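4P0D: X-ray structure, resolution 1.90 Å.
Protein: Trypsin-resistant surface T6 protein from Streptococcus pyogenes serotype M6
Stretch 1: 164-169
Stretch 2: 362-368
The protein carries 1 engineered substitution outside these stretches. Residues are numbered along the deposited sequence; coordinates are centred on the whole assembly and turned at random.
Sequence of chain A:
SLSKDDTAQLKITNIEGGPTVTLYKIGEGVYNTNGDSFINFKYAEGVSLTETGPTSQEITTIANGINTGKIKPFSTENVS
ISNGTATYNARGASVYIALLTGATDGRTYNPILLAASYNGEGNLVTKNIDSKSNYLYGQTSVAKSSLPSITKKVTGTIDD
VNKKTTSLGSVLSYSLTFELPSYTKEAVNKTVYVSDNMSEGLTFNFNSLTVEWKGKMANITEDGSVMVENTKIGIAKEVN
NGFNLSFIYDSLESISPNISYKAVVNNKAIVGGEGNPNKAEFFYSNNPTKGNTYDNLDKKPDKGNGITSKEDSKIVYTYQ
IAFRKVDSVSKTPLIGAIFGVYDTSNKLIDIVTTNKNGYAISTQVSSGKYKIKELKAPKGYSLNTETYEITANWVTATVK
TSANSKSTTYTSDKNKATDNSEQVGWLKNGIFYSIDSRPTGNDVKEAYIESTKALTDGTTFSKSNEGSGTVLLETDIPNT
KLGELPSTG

Stretch 1 164-169: KTTSLG
Stretch 2 362-368: STQVSSG

Residues 164-169 and 362-368 lie side by side in one chain, at least 195 residues apart in sequence wherever they touch, and run in nearly opposite directions: the vectors from CA 165 to CA 168 and from CA 363 to CA 367 are 158° apart. The CA atoms of Thr-166 and Ser-366 are 4.3 Å apart and those of Ser-167 and Val-365 4.1 Å, which sets the register. Both backbones are largely extended. Thr-165 (phi/psi -120/160) belongs to a strand entering from earlier in the chain, Thr-166 (-152/-178) and Ser-167 (-139/160) stay open, and Leu-168 turns to -52/130; opposite them, Gln-364 (-75/132), Val-365 (-128/153), Ser-366 (-82/170) and Ser-367 (-57/142) form no regular helix or strand.

Two backbone amides of the pairing are satisfied across it. Leu-168 N donates to Gln-364 O at 2.9 Å, with a nearly straight N-H...O angle of 168°. Ser-367 N donates to Thr-165 OG1 at 3.0 Å and 162°, so a side chain here replaces a carbonyl as acceptor. Thr-165 points its CA-to-CB bond toward the second stretch with chi1 at 72° (p), and the same OG1 accepts from Ser-367 OG (chi1 64°, p) at 3.2 Å. This hydroxyl also hydrogen-bonds elsewhere in the structure, so threonine suits the buried site by serving several polar partners at once.

Proximity alone does not make a bond between these bonded ends. Thr-166 O lies 3.0 Å from Ser-366 N, but the angle is poor; its 3.3 Å approach to Val-365 O pairs two acceptors. Thr-166 (chi1 -170°, t) and Val-365 (chi1 -58°, m) both direct CA-to-CB away, leaving their backbones to meet closely.

Small side chains accommodate this closeness. Ser-167 CA is 3.4 Å from Gln-364 O, and Ser-167 CB is 3.7 Å from Ser-366 N. Ser-167 (chi1 65°, p) and Ser-366 (chi1 69°, p) point sideways, and their hydroxyls find partners next to the stretches.

Leu-168 supplies the apolar contact and has the largest area covered by the other stretch, 69 Å² within a total of 345 Å² buried from both sides. With chi1 173° (t) and chi2 68° (p), it brings CD2 to 3.9 Å from Thr-363 CB. Its CB lies 3.9 Å from Gln-364 OE1, a packing contact; Gln-364 (chi1 -58°, m; chi2 89°, p; chi3 -29°) has its NE2 hydrogen-bonded elsewhere. Beyond the contact, Ser-362 OG (chi1 79°, p) donates to Thr-363 O at 2.7 Å.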

# COMPACT_ATOMS: atom_id res chain seq x y z
N LYS A 164 -4.40 -15.52 -2.22
CA LYS A 164 -2.97 -15.80 -2.09
C LYS A 164 -2.66 -16.28 -0.68
O LYS A 164 -3.00 -15.62 0.29
CB LYS A 164 -2.13 -14.59 -2.52
CG LYS A 164 -2.33 -14.29 -4.02
CD LYS A 164 -1.33 -13.30 -4.58
CE LYS A 164 -1.65 -12.96 -6.03
NZ LYS A 164 -1.38 -14.10 -6.97
N THR A 165 -2.04 -17.45 -0.58
CA THR A 165 -1.76 -18.08 0.71
C THR A 165 -0.26 -18.29 0.94
O THR A 165 0.53 -18.32 0.00
CB THR A 165 -2.49 -19.43 0.84
OG1 THR A 165 -1.86 -20.41 0.01
CG2 THR A 165 -3.96 -19.31 0.44
N THR A 166 0.12 -18.46 2.19
CA THR A 166 1.52 -18.62 2.54
C THR A 166 1.66 -19.46 3.82
O THR A 166 0.65 -19.91 4.40
CB THR A 166 2.18 -17.24 2.73
OG1 THR A 166 3.60 -17.38 2.84
CG2 THR A 166 1.63 -16.56 3.95
N SER A 167 2.89 -19.64 4.28
CA SER A 167 3.14 -20.46 5.45
C SER A 167 4.20 -19.81 6.33
O SER A 167 4.96 -18.93 5.88
CB SER A 167 3.56 -21.85 5.00
OG SER A 167 4.81 -21.80 4.31
N LEU A 168 4.24 -20.22 7.59
CA LEU A 168 5.26 -19.74 8.55
C LEU A 168 6.67 -19.91 7.98
O LEU A 168 7.02 -20.99 7.48
CB LEU A 168 5.15 -20.49 9.88
CG LEU A 168 6.24 -20.21 10.91
CD1 LEU A 168 6.11 -18.78 11.42
CD2 LEU A 168 6.11 -21.19 12.06
N GLY A 169 7.45 -18.85 8.03
CA GLY A 169 8.83 -18.87 7.54
C GLY A 169 8.98 -18.60 6.05
O GLY A 169 10.09 -18.60 5.56
N SER A 362 -1.45 -27.35 14.08
CA SER A 362 -0.17 -27.04 13.46
C SER A 362 0.09 -25.53 13.45
O SER A 362 -0.82 -24.73 13.67
CB SER A 362 -0.16 -27.53 12.03
OG SER A 362 -0.87 -26.66 11.16
N THR A 363 1.33 -25.17 13.16
CA THR A 363 1.68 -23.81 12.78
C THR A 363 1.08 -23.48 11.40
O THR A 363 0.48 -24.35 10.74
CB THR A 363 3.20 -23.63 12.72
OG1 THR A 363 3.77 -24.70 11.96
CG2 THR A 363 3.80 -23.61 14.12
N GLN A 364 1.28 -22.25 10.93
CA GLN A 364 0.56 -21.73 9.76
C GLN A 364 1.05 -22.30 8.43
O GLN A 364 2.25 -22.29 8.14
CB GLN A 364 0.64 -20.21 9.70
CG GLN A 364 0.10 -19.45 10.91
CD GLN A 364 1.14 -19.21 11.98
OE1 GLN A 364 2.07 -19.99 12.14
NE2 GLN A 364 0.98 -18.14 12.74
N VAL A 365 0.10 -22.74 7.61
CA VAL A 365 0.38 -23.39 6.35
C VAL A 365 -0.38 -22.77 5.18
O VAL A 365 -1.46 -22.23 5.34
CB VAL A 365 0.05 -24.90 6.42
CG1 VAL A 365 0.85 -25.55 7.54
CG2 VAL A 365 -1.44 -25.17 6.61
N SER A 366 0.19 -22.89 3.98
CA SER A 366 -0.46 -22.41 2.77
C SER A 366 -1.46 -23.45 2.29
O SER A 366 -1.46 -24.58 2.76
CB SER A 366 0.57 -22.19 1.69
OG SER A 366 1.10 -23.43 1.24
N SER A 367 -2.29 -23.09 1.31
CA SER A 367 -3.17 -24.06 0.69
C SER A 367 -2.31 -25.19 0.14
O SER A 367 -1.19 -24.95 -0.34
CB SER A 367 -3.99 -23.42 -0.42
OG SER A 367 -3.17 -22.95 -1.47
N GLY A 368 -2.80 -26.42 0.25
CA GLY A 368 -2.05 -27.57 -0.25
C GLY A 368 -2.40 -28.87 0.44
O GLY A 368 -3.32 -28.93 1.26